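Probable oxidoreductase (Pseudomonas aeruginosa, PDB 4B7C) probably works as an NADP-dependent oxidoreductase of the medium-chain dehydrogenase/reductase family, pairing a GroES-like domain with a Rossmann-fold domain. Local coordinates at residues D51-G56 and S251-K256; A166-R171 and K302-E307; G39-K44 and G108-F113; V234-A239 and P262-S267. All blocks are in the same frame, centred on the assembly; numbering follows the deposited sequence.

Three of the four contacts lie in or touch the Rossmann-type half, and the fourth belongs to the GroES-like half. That one, contact 3, ties strand 41-49 to the end of strand 105-108. Contact 1 starts just after strand 41-49, at helix 53-58, and reaches across to a loop of the nucleotide-binding region, bringing the two family regions together. Contact 2 sets helix 161-172 against the segment leading back to strand 307-311, on the other side of the chain's centre from contact 1. Contact 4 falls between its two segments, in the Rossmann region, its centre about 44 Å from that of contact 3. None touches another; they are spread over the two domains and the junction between them.

Contact 1 (D51-G56 and S251-K256)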
loop_
_atom_site.group_PDB
_atom_site.type_symbol
_atom_site.label_atom_id
_atom_site.label_comp_id
_atom_site.label_asym_id
_atom_site.label_seq_id
_atom_site.Cartn_x
_atom_site.Cartn_y
_atom_site.Cartn_z
ATOM N N ASP B 51 -22.487 -13.114 3.217
ATOM C CA ASP B 51 -21.335 -12.307 2.775
ATOM C C ASP B 51 -20.115 -13.161 2.450
ATOM O O ASP B 51 -19.800 -14.093 3.192
ATOM C CB ASP B 51 -20.818 -11.351 3.878
ATOM C CG ASP B 51 -21.906 -10.427 4.447
ATOM O OD1 ASP B 51 -22.570 -9.744 3.638
ATOM O OD2 ASP B 51 -22.084 -10.355 5.698
ATOM N N PRO B 52 -19.375 -12.798 1.387
ATOM C CA PRO B 52 -18.139 -13.541 1.053
ATOM C C PRO B 52 -17.153 -13.624 2.213
ATOM O O PRO B 52 -16.411 -14.611 2.319
ATOM C CB PRO B 52 -17.544 -12.725 -0.103
ATOM C CG PRO B 52 -18.719 -12.045 -0.724
ATOM C CD PRO B 52 -19.617 -11.704 0.432
ATOM N N ALA B 53 -17.139 -12.594 3.066
ATOM C CA ALA B 53 -16.276 -12.581 4.259
ATOM C C ALA B 53 -16.498 -13.799 5.150
ATOM O O ALA B 53 -15.618 -14.172 5.932
ATOM C CB ALA B 53 -16.461 -11.296 5.056
ATOM N N MET B 54 -17.663 -14.427 5.019
ATOM C CA MET B 54 -17.974 -15.655 5.780
ATOM C C MET B 54 -16.961 -16.780 5.543
ATOM O O MET B 54 -16.678 -17.596 6.428
ATOM C CB MET B 54 -19.362 -16.179 5.423
ATOM C CG MET B 54 -20.481 -15.445 6.123
ATOM S SD MET B 54 -22.101 -15.923 5.571
ATOM C CE MET B 54 -23.122 -15.762 7.041
ATOM N N ARG B 55 -16.405 -16.804 4.342
ATOM C CA ARG B 55 -15.374 -17.791 4.000
ATOM C C ARG B 55 -14.109 -17.608 4.876
ATOM O O ARG B 55 -13.546 -18.574 5.436
ATOM C CB ARG B 55 -15.095 -17.721 2.491
ATOM C CG ARG B 55 -14.512 -19.005 1.890
ATOM C CD ARG B 55 -15.023 -20.317 2.363
ATOM N NE ARG B 55 -14.031 -21.367 2.144
ATOM C CZ ARG B 55 -13.027 -21.706 2.953
ATOM N NH1 ARG B 55 -12.820 -21.091 4.112
ATOM N NH2 ARG B 55 -12.211 -22.694 2.583
ATOM N N GLY B 56 -13.709 -16.355 5.064
ATOM C CA GLY B 56 -12.584 -16.040 5.937
ATOM C C GLY B 56 -12.868 -16.388 7.385
ATOM O O GLY B 56 -11.980 -16.845 8.115
ATOM N N SER B 251 -11.631 -13.352 -4.779
ATOM C CA SER B 251 -10.977 -14.275 -5.711
ATOM C C SER B 251 -9.957 -15.174 -5.011
ATOM O O SER B 251 -9.437 -16.111 -5.618
ATOM C CB SER B 251 -10.319 -13.489 -6.847
ATOM O OG SER B 251 -9.231 -12.729 -6.363
ATOM N N GLN B 252 -9.672 -14.857 -3.747
ATOM C CA GLN B 252 -8.780 -15.594 -2.860
ATOM C C GLN B 252 -9.492 -16.471 -1.829
ATOM O O GLN B 252 -8.836 -17.304 -1.213
ATOM C CB GLN B 252 -7.890 -14.568 -2.131
ATOM C CG GLN B 252 -7.175 -13.651 -3.112
ATOM C CD GLN B 252 -6.311 -14.407 -4.114
ATOM O OE1 GLN B 252 -5.605 -15.348 -3.756
ATOM N NE2 GLN B 252 -6.383 -14.006 -5.380
ATOM N N TYR B 253 -10.805 -16.313 -1.633
ATOM C CA TYR B 253 -11.438 -16.910 -0.422
ATOM C C TYR B 253 -11.436 -18.457 -0.457
ATOM O O TYR B 253 -11.031 -19.125 0.517
ATOM C CB TYR B 253 -12.869 -16.381 -0.128
ATOM C CG TYR B 253 -12.945 -15.077 0.679
ATOM C CD1 TYR B 253 -12.366 -14.975 1.940
ATOM C CD2 TYR B 253 -13.610 -13.953 0.181
ATOM C CE1 TYR B 253 -12.421 -13.792 2.667
ATOM C CE2 TYR B 253 -13.667 -12.765 0.899
ATOM C CZ TYR B 253 -13.073 -12.690 2.140
ATOM O OH TYR B 253 -13.122 -11.505 2.842
ATOM N N ASN B 254 -11.874 -19.015 -1.582
ATOM C CA ASN B 254 -11.970 -20.469 -1.747
ATOM C C ASN B 254 -10.767 -21.057 -2.476
ATOM O O ASN B 254 -10.807 -22.204 -2.935
ATOM C CB ASN B 254 -13.249 -20.825 -2.507
ATOM C CG ASN B 254 -14.496 -20.531 -1.706
ATOM O OD1 ASN B 254 -14.761 -21.172 -0.687
ATOM N ND2 ASN B 254 -15.274 -19.561 -2.164
ATOM N N ASN B 255 -9.692 -20.280 -2.562
ATOM C CA ASN B 255 -8.511 -20.711 -3.311
ATOM C C ASN B 255 -7.654 -21.607 -2.429
ATOM O O ASN B 255 -7.454 -21.317 -1.245
ATOM C CB ASN B 255 -7.698 -19.523 -3.846
ATOM C CG ASN B 255 -7.040 -19.821 -5.173
ATOM O OD1 ASN B 255 -7.158 -19.039 -6.109
ATOM N ND2 ASN B 255 -6.345 -20.952 -5.262
ATOM N N LYS B 256 -7.170 -22.702 -3.009
ATOM C CA LYS B 256 -6.360 -23.665 -2.276
ATOM C C LYS B 256 -5.007 -23.102 -1.830
ATOM O O LYS B 256 -4.071 -22.986 -2.621
ATOM C CB LYS B 256 -6.144 -24.934 -3.108
ATOM C CG LYS B 256 -7.393 -25.780 -3.317
ATOM C CD LYS B 256 -7.992 -26.250 -1.996
ATOM C CE LYS B 256 -8.646 -27.619 -2.118
ATOM N NZ LYS B 256 -7.651 -28.720 -2.001
HETATM O O HOH W 1 -13.275 -12.816 6.029
#
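Tyr-253 packs against Pro-52, Ala-53, Arg-55 and Gly-56 in a surface contact bridging the GroES-like and Rossmann regions, where the loop after strand 242-246 meets the start of helix 53-58; in medium-chain dehydrogenases/reductases these domains typically flank the cofactor cleft. The carbonyl O of Pro-52 stands 3.5 Å above the ring plane of Tyr-253, over its centre, while also accepting the backbone N-H of Arg-55. Pro-52 CB adds an apolar touch to Tyr-253 CE2 at 4.0 Å, and Gly-56 N approaches the ring obliquely, 3.7 Å from Tyr-253 CD1. The phenol oxygen lies 3.6 Å from Ala-53 CA, and a water that donates to Ala-53 O makes a weak link to this OH. Arg-55 runs past the tyrosine in the opposite direction, its CB 3.7 Å from Tyr-253 CB. With CG anti to the backbone N (chi1 -156°) and a bend at chi2, its chain passes beside Asn-254. Arg-55 NE gives Asn-254 OD1 a weak, bent bond (2.9 Å, 128°), and Tyr-253 O sits over the guanidinium face. Asn-59 grips NH1 more strongly, and Gly-19 O holds NH2. Asn-254 rests on Leu-20, Pro-21 and Phe-324, while Met-54 packs on helix 316-321.

Contact 2 (A166-R171 and K302-E307); sequences AGQIAR and KLQSRE
The side-chain amide of Gln-168 pairs with the backbone of Gln-304 through two hydrogen bonds. Gln-168 OE1 accepts from Gln-304 N at 2.8 Å, almost straight (172°), with the donor tilted somewhat from the carbonyl plane. Gln-168 NE2 returns a bond to Gln-304 O at 3.0 Å, in the carbonyl plane and on a lone pair, and donates also to Ser-164 O within its own helix, so the amide is gripped at both of its polar atoms and its flip is fixed. CG anti to the carbonyl carbon (chi1 -66°), with the chain extended beyond it, carries the amide out to Gln-304. One helical turn on, Arg-171 NH2 reaches Lys-302 O at 2.9 Å, nearly along the C=O axis and in the plane of the guanidinium. Between these polar ties lies an apolar patch, in which Leu-303 CD1 lies 3.9 Å from Ile-169 CG1 and 4.0 Å from Gln-168 CB. Helix 161-172 follows strand 152-155, a central strand of the Rossmann sheet, and the 302-307 segment is the link from helix 287-299 back to strand 307-311, which belongs to the sheet of the GroES-like half. Farther out, a weak bond from Arg-171 NE to Leu-194 O may steady the guanidinium. Met-294 of helix 287-299 packs on both Ile-169 and Leu-303, while Leu-141 and Leu-142 of helix 132-145 cover Ile-169.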
loop_
_atom_site.group_PDB
_atom_site.type_symbol
_atom_site.label_atom_id
_atom_site.label_comp_id
_atom_site.label_asym_id
_atom_site.label_seq_id
_atom_site.Cartn_x
_atom_site.Cartn_y
_atom_site.Cartn_z
ATOM N N ALA B 166 -20.651 1.607 -3.956
ATOM C CA ALA B 166 -19.462 2.456 -4.069
ATOM C C ALA B 166 -19.434 3.230 -5.403
ATOM O O ALA B 166 -19.166 4.428 -5.433
ATOM C CB ALA B 166 -18.185 1.612 -3.909
ATOM N N GLY B 167 -19.717 2.529 -6.493
ATOM C CA GLY B 167 -19.743 3.143 -7.826
ATOM C C GLY B 167 -20.779 4.245 -7.968
ATOM O O GLY B 167 -20.530 5.266 -8.595
ATOM N N GLN B 168 -21.932 4.045 -7.348
ATOM C CA GLN B 168 -23.003 5.041 -7.382
ATOM C C GLN B 168 -22.642 6.270 -6.570
ATOM O O GLN B 168 -22.890 7.408 -6.980
ATOM C CB GLN B 168 -24.322 4.442 -6.884
ATOM C CG GLN B 168 -24.882 3.358 -7.795
ATOM C CD GLN B 168 -26.188 2.769 -7.283
ATOM O OE1 GLN B 168 -27.241 3.372 -7.436
ATOM N NE2 GLN B 168 -26.123 1.583 -6.688
ATOM N N ILE B 169 -22.031 6.050 -5.412
ATOM C CA ILE B 169 -21.543 7.172 -4.605
ATOM C C ILE B 169 -20.519 7.978 -5.404
ATOM O O ILE B 169 -20.559 9.207 -5.433
ATOM C CB ILE B 169 -20.924 6.708 -3.270
ATOM C CG1 ILE B 169 -21.989 6.055 -2.381
ATOM C CG2 ILE B 169 -20.337 7.902 -2.521
ATOM C CD1 ILE B 169 -21.437 5.415 -1.125
ATOM N N ALA B 170 -19.598 7.271 -6.050
ATOM C CA ALA B 170 -18.559 7.906 -6.867
ATOM C C ALA B 170 -19.162 8.766 -7.987
ATOM O O ALA B 170 -18.694 9.880 -8.246
ATOM C CB ALA B 170 -17.643 6.845 -7.456
ATOM N N ARG B 171 -20.214 8.253 -8.623
ATOM C CA ARG B 171 -20.950 9.014 -9.656
ATOM C C ARG B 171 -21.489 10.309 -9.070
ATOM O O ARG B 171 -21.353 11.379 -9.660
ATOM C CB ARG B 171 -22.103 8.184 -10.257
ATOM C CG ARG B 171 -23.020 8.975 -11.205
ATOM C CD ARG B 171 -24.135 8.142 -11.844
ATOM N NE ARG B 171 -24.806 7.267 -10.884
ATOM C CZ ARG B 171 -25.734 7.658 -10.012
ATOM N NH1 ARG B 171 -26.137 8.927 -9.960
ATOM N NH2 ARG B 171 -26.267 6.768 -9.181
ATOM N N LYS B 302 -31.272 8.967 -6.095
ATOM C CA LYS B 302 -29.901 9.185 -6.569
ATOM C C LYS B 302 -29.066 7.919 -6.453
ATOM O O LYS B 302 -28.074 7.755 -7.148
ATOM C CB LYS B 302 -29.222 10.303 -5.789
ATOM C CG LYS B 302 -29.742 11.692 -6.108
ATOM C CD LYS B 302 -29.019 12.759 -5.302
ATOM C CE LYS B 302 -29.566 14.142 -5.599
ATOM N NZ LYS B 302 -29.104 15.103 -4.562
ATOM N N LEU B 303 -29.490 7.017 -5.581
ATOM C CA LEU B 303 -28.815 5.742 -5.375
ATOM C C LEU B 303 -29.841 4.607 -5.261
ATOM O O LEU B 303 -30.872 4.775 -4.630
ATOM C CB LEU B 303 -27.963 5.813 -4.103
ATOM C CG LEU B 303 -26.918 4.716 -3.899
ATOM C CD1 LEU B 303 -25.695 5.314 -3.210
ATOM C CD2 LEU B 303 -27.502 3.562 -3.098
ATOM N N GLN B 304 -29.531 3.464 -5.867
ATOM C CA GLN B 304 -30.402 2.274 -5.859
ATOM C C GLN B 304 -29.794 1.113 -5.099
ATOM O O GLN B 304 -28.587 0.915 -5.168
ATOM C CB GLN B 304 -30.635 1.770 -7.291
ATOM C CG GLN B 304 -31.513 2.650 -8.155
ATOM C CD GLN B 304 -31.525 2.193 -9.597
ATOM O OE1 GLN B 304 -31.426 3.009 -10.495
ATOM N NE2 GLN B 304 -31.632 0.889 -9.818
ATOM N N SER B 305 -30.644 0.310 -4.451
ATOM C CA SER B 305 -30.204 -0.876 -3.734
ATOM C C SER B 305 -31.013 -2.115 -4.098
ATOM O O SER B 305 -32.234 -2.138 -3.969
ATOM C CB SER B 305 -30.296 -0.649 -2.223
ATOM O OG SER B 305 -29.723 -1.738 -1.511
ATOM N N ARG B 306 -30.317 -3.173 -4.496
ATOM C CA ARG B 306 -30.982 -4.454 -4.797
ATOM C C ARG B 306 -30.609 -5.535 -3.789
ATOM O O ARG B 306 -29.433 -5.786 -3.520
ATOM C CB ARG B 306 -30.747 -4.992 -6.231
ATOM C CG ARG B 306 -29.299 -5.168 -6.646
ATOM C CD ARG B 306 -29.187 -5.493 -8.136
ATOM N NE ARG B 306 -30.148 -6.511 -8.592
ATOM C CZ ARG B 306 -29.970 -7.271 -9.666
ATOM N NH1 ARG B 306 -28.870 -7.146 -10.396
ATOM N NH2 ARG B 306 -30.895 -8.171 -9.996
ATOM N N GLU B 307 -31.631 -6.211 -3.279
ATOM C CA GLU B 307 -31.435 -7.364 -2.415
ATOM C C GLU B 307 -31.976 -8.634 -3.064
ATOM O O GLU B 307 -33.053 -8.643 -3.656
ATOM C CB GLU B 307 -32.095 -7.156 -1.057
ATOM C CG GLU B 307 -31.515 -5.994 -0.258
ATOM C CD GLU B 307 -32.088 -4.647 -0.660
ATOM O OE1 GLU B 307 -33.249 -4.611 -1.107
ATOM O OE2 GLU B 307 -31.380 -3.627 -0.543
#

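Contact 3 (G39-K44 and G108-F113)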
loop_
_atom_site.group_PDB
_atom_site.type_symbol
_atom_site.label_atom_id
_atom_site.label_comp_id
_atom_site.label_asym_id
_atom_site.label_seq_id
_atom_site.Cartn_x
_atom_site.Cartn_y
_atom_site.Cartn_z
ATOM N N GLY B 39 -27.909 -7.928 31.315
ATOM C CA GLY B 39 -27.011 -7.331 30.315
ATOM C C GLY B 39 -27.106 -7.976 28.945
ATOM O O GLY B 39 -26.347 -7.647 28.029
ATOM N N GLN B 40 -28.067 -8.880 28.788
ATOM C CA GLN B 40 -28.302 -9.528 27.495
ATOM C C GLN B 40 -29.656 -9.162 26.895
ATOM O O GLN B 40 -30.558 -8.682 27.585
ATOM C CB GLN B 40 -28.208 -11.051 27.639
ATOM C CG GLN B 40 -26.864 -11.550 28.169
ATOM C CD GLN B 40 -26.769 -13.073 28.140
ATOM O OE1 GLN B 40 -27.778 -13.762 28.248
ATOM N NE2 GLN B 40 -25.556 -13.597 28.029
ATOM N N ILE B 41 -29.789 -9.432 25.602
ATOM C CA ILE B 41 -31.077 -9.354 24.915
ATOM C C ILE B 41 -31.397 -10.669 24.206
ATOM O O ILE B 41 -30.506 -11.472 23.903
ATOM C CB ILE B 41 -31.141 -8.195 23.915
ATOM C CG1 ILE B 41 -30.166 -8.402 22.752
ATOM C CG2 ILE B 41 -30.885 -6.865 24.636
ATOM C CD1 ILE B 41 -30.317 -7.349 21.672
ATOM N N LEU B 42 -32.691 -10.885 23.983
ATOM C CA LEU B 42 -33.200 -12.009 23.184
ATOM C C LEU B 42 -33.814 -11.436 21.926
ATOM O O LEU B 42 -34.754 -10.622 21.990
ATOM C CB LEU B 42 -34.233 -12.843 23.958
ATOM C CG LEU B 42 -35.134 -13.804 23.139
ATOM C CD1 LEU B 42 -34.309 -14.845 22.402
ATOM C CD2 LEU B 42 -36.218 -14.493 23.962
ATOM N N VAL B 43 -33.294 -11.868 20.784
ATOM C CA VAL B 43 -33.720 -11.357 19.483
ATOM C C VAL B 43 -34.262 -12.482 18.603
ATOM O O VAL B 43 -33.655 -13.557 18.500
ATOM C CB VAL B 43 -32.575 -10.677 18.714
ATOM C CG1 VAL B 43 -33.015 -10.329 17.302
ATOM C CG2 VAL B 43 -32.080 -9.426 19.436
ATOM N N LYS B 44 -35.425 -12.241 17.989
ATOM C CA LYS B 44 -35.940 -13.131 16.950
ATOM C C LYS B 44 -35.299 -12.725 15.636
ATOM O O LYS B 44 -35.540 -11.630 15.140
ATOM C CB LYS B 44 -37.465 -13.060 16.830
ATOM C CG LYS B 44 -38.029 -13.876 15.664
ATOM C CD LYS B 44 -37.854 -15.380 15.860
ATOM C CE LYS B 44 -37.995 -16.190 14.564
ATOM N NZ LYS B 44 -36.704 -16.391 13.822
ATOM N N GLY B 108 -27.741 -12.936 23.875
ATOM C CA GLY B 108 -26.424 -12.498 24.312
ATOM C C GLY B 108 -26.296 -11.005 24.538
ATOM O O GLY B 108 -27.269 -10.245 24.409
ATOM N N GLU B 109 -25.065 -10.591 24.814
ATOM C CA GLU B 109 -24.716 -9.189 24.932
ATOM C C GLU B 109 -24.787 -8.527 23.565
ATOM O O GLU B 109 -24.212 -9.029 22.608
ATOM C CB GLU B 109 -23.308 -9.039 25.511
ATOM C CG GLU B 109 -23.231 -9.361 27.003
ATOM C CD GLU B 109 -23.030 -10.843 27.303
ATOM O OE1 GLU B 109 -22.661 -11.643 26.418
ATOM O OE2 GLU B 109 -23.256 -11.212 28.455
ATOM N N PRO B 110 -25.488 -7.387 23.456
ATOM C CA PRO B 110 -25.664 -6.735 22.149
ATOM C C PRO B 110 -24.471 -5.881 21.748
ATOM O O PRO B 110 -24.617 -4.722 21.345
ATOM C CB PRO B 110 -26.906 -5.872 22.359
ATOM C CG PRO B 110 -26.811 -5.481 23.780
ATOM C CD PRO B 110 -26.205 -6.659 24.512
ATOM N N LYS B 111 -23.296 -6.495 21.778
ATOM C CA LYS B 111 -22.062 -5.798 21.460
ATOM C C LYS B 111 -21.998 -5.440 19.971
ATOM O O LYS B 111 -22.053 -6.309 19.104
ATOM C CB LYS B 111 -20.860 -6.650 21.850
ATOM C CG LYS B 111 -19.540 -5.912 21.747
ATOM C CD LYS B 111 -18.389 -6.721 22.279
ATOM C CE LYS B 111 -17.057 -6.207 21.703
ATOM N NZ LYS B 111 -16.620 -4.951 22.378
ATOM N N GLY B 112 -21.871 -4.145 19.687
ATOM C CA GLY B 112 -21.811 -3.644 18.308
ATOM C C GLY B 112 -23.180 -3.573 17.630
ATOM O O GLY B 112 -23.276 -3.251 16.448
ATOM N N PHE B 113 -24.238 -3.858 18.385
ATOM C CA PHE B 113 -25.602 -3.809 17.853
ATOM C C PHE B 113 -26.076 -2.366 17.755
ATOM O O PHE B 113 -25.704 -1.535 18.574
ATOM C CB PHE B 113 -26.588 -4.559 18.750
ATOM C CG PHE B 113 -26.519 -6.060 18.657
ATOM C CD1 PHE B 113 -25.305 -6.720 18.538
ATOM C CD2 PHE B 113 -27.681 -6.819 18.735
ATOM C CE1 PHE B 113 -25.253 -8.103 18.488
ATOM C CE2 PHE B 113 -27.635 -8.208 18.680
ATOM C CZ PHE B 113 -26.417 -8.848 18.557
#
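Ile-41 and Gly-108 form an antiparallel hydrogen-bonded pair, with Ile-41 N giving to Gly-108 O at 2.9 Å and Gly-108 N returning to Ile-41 O at 3.1 Å. This is where strand 105-108 ends against strand 41-49 of the GroES-like domain; beyond it the chain turns off through an inverse gamma turn centred on Pro-110 and a type II turn from Pro-110 to Phe-113. The Ile-41 side chain follows that detour. Its CG1 stands between the backbone N and the carbonyl carbon, the crowded position (chi1 66°), and beyond it CD1 meets Pro-110 CB at 3.8 Å and Phe-113 CD2 at 4.0 Å. At the end of the type II turn the Phe-113 ring has Pro-110 CA over one face, toward the rim. Val-96 and Phe-106 adjoin the same ring. At the solvent end Gln-40 crosses Glu-109, amide and carboxylate planes 71° apart, and Gln-40 NE2 makes a weak bond of 3.3 Å to Glu-109 OE2. The other end of that amide is held more firmly, OE1 accepting from Ala-37 N. Ile-41 and Pro-110, both buried, and Phe-113 thus form an apolar cluster beside the Ile-41/Gly-108 pair, whereas the weak amide-carboxylate bond at the exposed rim suggests that the Glu-109 carboxylate adds little to the hold between strand and turn.

Contact 4 (V234-A239 and P262-S267); sequences VLTRIA and PANYLS
Ser-267 and Leu-235 make the tight part of this contact, in the Rossmann region where the end of helix 228-235 meets a pair of type I turns leading into helix 267-270. Ser-267 OG donates to Leu-235 O at 2.6 Å, the donor tilted 28° from the carbonyl plane. The hydroxyl is placed there by its torsion, OG anti to the backbone N (chi1 -177°). Ile-238, from strand 238-239, lies against the hydroxyl, its CG1 3.3 Å and its CD1 3.5 Å from Ser-267 OG. Leu-235 carries the apolar share: CD1 meets Pro-262 CB at 3.6 Å, the side chains crossing, and its CB rests 3.9 Å from Asn-264 CB. The outer side is the more exposed, with Thr-236 at the surface and Asn-264 partly so, and no hydrogen bond joins the segments there. Thr-236 CG2 lies against the amide of Asn-264, 3.3 Å from ND2, a touch of a methyl on a polar group, and Thr-236 OG1 turns back to Thr-233 O of helix 228-235. The 262-267 turns are tied to that same helix by the carboxylate of Asp-232, which takes the amides of Ala-263 and Asn-264. Pro-262 and Tyr-265 also pack on the second subunit, against its Tyr-265 and Gly-227 respectively, which puts the 262-267 turns in the interface with that subunit. Across the two segments the short hydroxyl-to-carbonyl bond is the only hydrogen bond, giving Leu-235 O a partner from the turns, and the charged acceptor of Asp-232 would probably strengthen the tie.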
loop_
_atom_site.group_PDB
_atom_site.type_symbol
_atom_site.label_atom_id
_atom_site.label_comp_id
_atom_site.label_asym_id
_atom_site.label_seq_id
_atom_site.Cartn_x
_atom_site.Cartn_y
_atom_site.Cartn_z
ATOM N N VAL B 234 -4.909 -3.780 -12.643
ATOM C CA VAL B 234 -5.301 -2.399 -12.377
ATOM C C VAL B 234 -4.100 -1.543 -11.961
ATOM O O VAL B 234 -3.989 -0.374 -12.336
ATOM C CB VAL B 234 -6.412 -2.346 -11.307
ATOM C CG1 VAL B 234 -6.673 -0.913 -10.882
ATOM C CG2 VAL B 234 -7.678 -3.005 -11.849
ATOM N N LEU B 235 -3.205 -2.141 -11.186
ATOM C CA LEU B 235 -1.971 -1.461 -10.730
ATOM C C LEU B 235 -1.118 -0.920 -11.876
ATOM O O LEU B 235 -0.465 0.108 -11.728
ATOM C CB LEU B 235 -1.120 -2.403 -9.872
ATOM C CG LEU B 235 -1.539 -2.488 -8.395
ATOM C CD1 LEU B 235 -0.989 -3.717 -7.707
ATOM C CD2 LEU B 235 -1.101 -1.221 -7.671
ATOM N N THR B 236 -1.151 -1.583 -13.032
ATOM C CA THR B 236 -0.395 -1.104 -14.206
ATOM C C THR B 236 -0.960 0.193 -14.791
ATOM O O THR B 236 -0.292 0.858 -15.583
ATOM C CB THR B 236 -0.330 -2.158 -15.328
ATOM O OG1 THR B 236 -1.630 -2.348 -15.905
ATOM C CG2 THR B 236 0.178 -3.476 -14.773
ATOM N N ARG B 237 -2.176 0.565 -14.391
ATOM C CA ARG B 237 -2.874 1.714 -14.992
ATOM C C ARG B 237 -3.218 2.838 -14.030
ATOM O O ARG B 237 -3.906 3.797 -14.403
ATOM C CB ARG B 237 -4.144 1.226 -15.695
ATOM C CG ARG B 237 -3.820 0.286 -16.845
ATOM C CD ARG B 237 -2.837 0.902 -17.881
ATOM N NE ARG B 237 -3.065 0.095 -19.040
ATOM C CZ ARG B 237 -4.024 0.281 -19.933
ATOM N NH1 ARG B 237 -4.832 1.341 -19.883
ATOM N NH2 ARG B 237 -4.130 -0.608 -20.903
ATOM N N ILE B 238 -2.737 2.735 -12.792
ATOM C CA ILE B 238 -3.019 3.781 -11.808
ATOM C C ILE B 238 -2.296 5.069 -12.160
ATOM O O ILE B 238 -1.211 5.058 -12.756
ATOM C CB ILE B 238 -2.691 3.366 -10.348
ATOM C CG1 ILE B 238 -1.223 2.987 -10.170
ATOM C CG2 ILE B 238 -3.541 2.180 -9.904
ATOM C CD1 ILE B 238 -0.819 2.797 -8.723
ATOM N N ALA B 239 -2.924 6.179 -11.807
ATOM C CA ALA B 239 -2.359 7.498 -12.025
ATOM C C ALA B 239 -1.448 7.924 -10.880
ATOM O O ALA B 239 -1.436 7.317 -9.810
ATOM C CB ALA B 239 -3.474 8.523 -12.166
ATOM N N PRO B 262 0.214 -9.091 -5.498
ATOM C CA PRO B 262 0.396 -8.249 -6.679
ATOM C C PRO B 262 1.859 -8.017 -7.081
ATOM O O PRO B 262 2.582 -7.258 -6.431
ATOM C CB PRO B 262 -0.271 -6.934 -6.278
ATOM C CG PRO B 262 -0.189 -6.898 -4.799
ATOM C CD PRO B 262 -0.207 -8.316 -4.320
ATOM N N ALA B 263 2.265 -8.650 -8.179
ATOM C CA ALA B 263 3.619 -8.496 -8.732
ATOM C C ALA B 263 3.906 -7.070 -9.186
ATOM O O ALA B 263 5.067 -6.659 -9.257
ATOM C CB ALA B 263 3.827 -9.469 -9.892
ATOM N N ASN B 264 2.854 -6.316 -9.491
ATOM C CA ASN B 264 2.987 -4.926 -9.965
ATOM C C ASN B 264 2.900 -3.867 -8.853
ATOM O O ASN B 264 2.678 -2.684 -9.128
ATOM C CB ASN B 264 1.924 -4.620 -11.034
ATOM C CG ASN B 264 2.089 -5.474 -12.279
ATOM O OD1 ASN B 264 3.198 -5.650 -12.772
ATOM N ND2 ASN B 264 0.984 -6.002 -12.795
ATOM N N TYR B 265 3.120 -4.291 -7.614
ATOM C CA TYR B 265 2.971 -3.395 -6.443
ATOM C C TYR B 265 3.905 -2.181 -6.496
ATOM O O TYR B 265 3.585 -1.133 -5.954
ATOM C CB TYR B 265 3.166 -4.163 -5.131
ATOM C CG TYR B 265 4.603 -4.285 -4.705
ATOM C CD1 TYR B 265 5.430 -5.271 -5.239
ATOM C CD2 TYR B 265 5.142 -3.416 -3.766
ATOM C CE1 TYR B 265 6.756 -5.380 -4.851
ATOM C CE2 TYR B 265 6.464 -3.508 -3.376
ATOM C CZ TYR B 265 7.267 -4.489 -3.915
ATOM O OH TYR B 265 8.573 -4.564 -3.526
ATOM N N LEU B 266 5.038 -2.316 -7.180
ATOM C CA LEU B 266 5.992 -1.202 -7.324
ATOM C C LEU B 266 5.444 -0.053 -8.152
ATOM O O LEU B 266 6.012 1.039 -8.181
ATOM C CB LEU B 266 7.335 -1.681 -7.886
ATOM C CG LEU B 266 8.239 -2.376 -6.865
ATOM C CD1 LEU B 266 9.468 -2.971 -7.548
ATOM C CD2 LEU B 266 8.646 -1.392 -5.763
ATOM N N SER B 267 4.318 -0.280 -8.822
ATOM C CA SER B 267 3.581 0.824 -9.444
ATOM C C SER B 267 3.246 1.897 -8.405
ATOM O O SER B 267 3.134 3.078 -8.726
ATOM C CB SER B 267 2.299 0.313 -10.119
ATOM O OG SER B 267 1.642 1.384 -10.769
#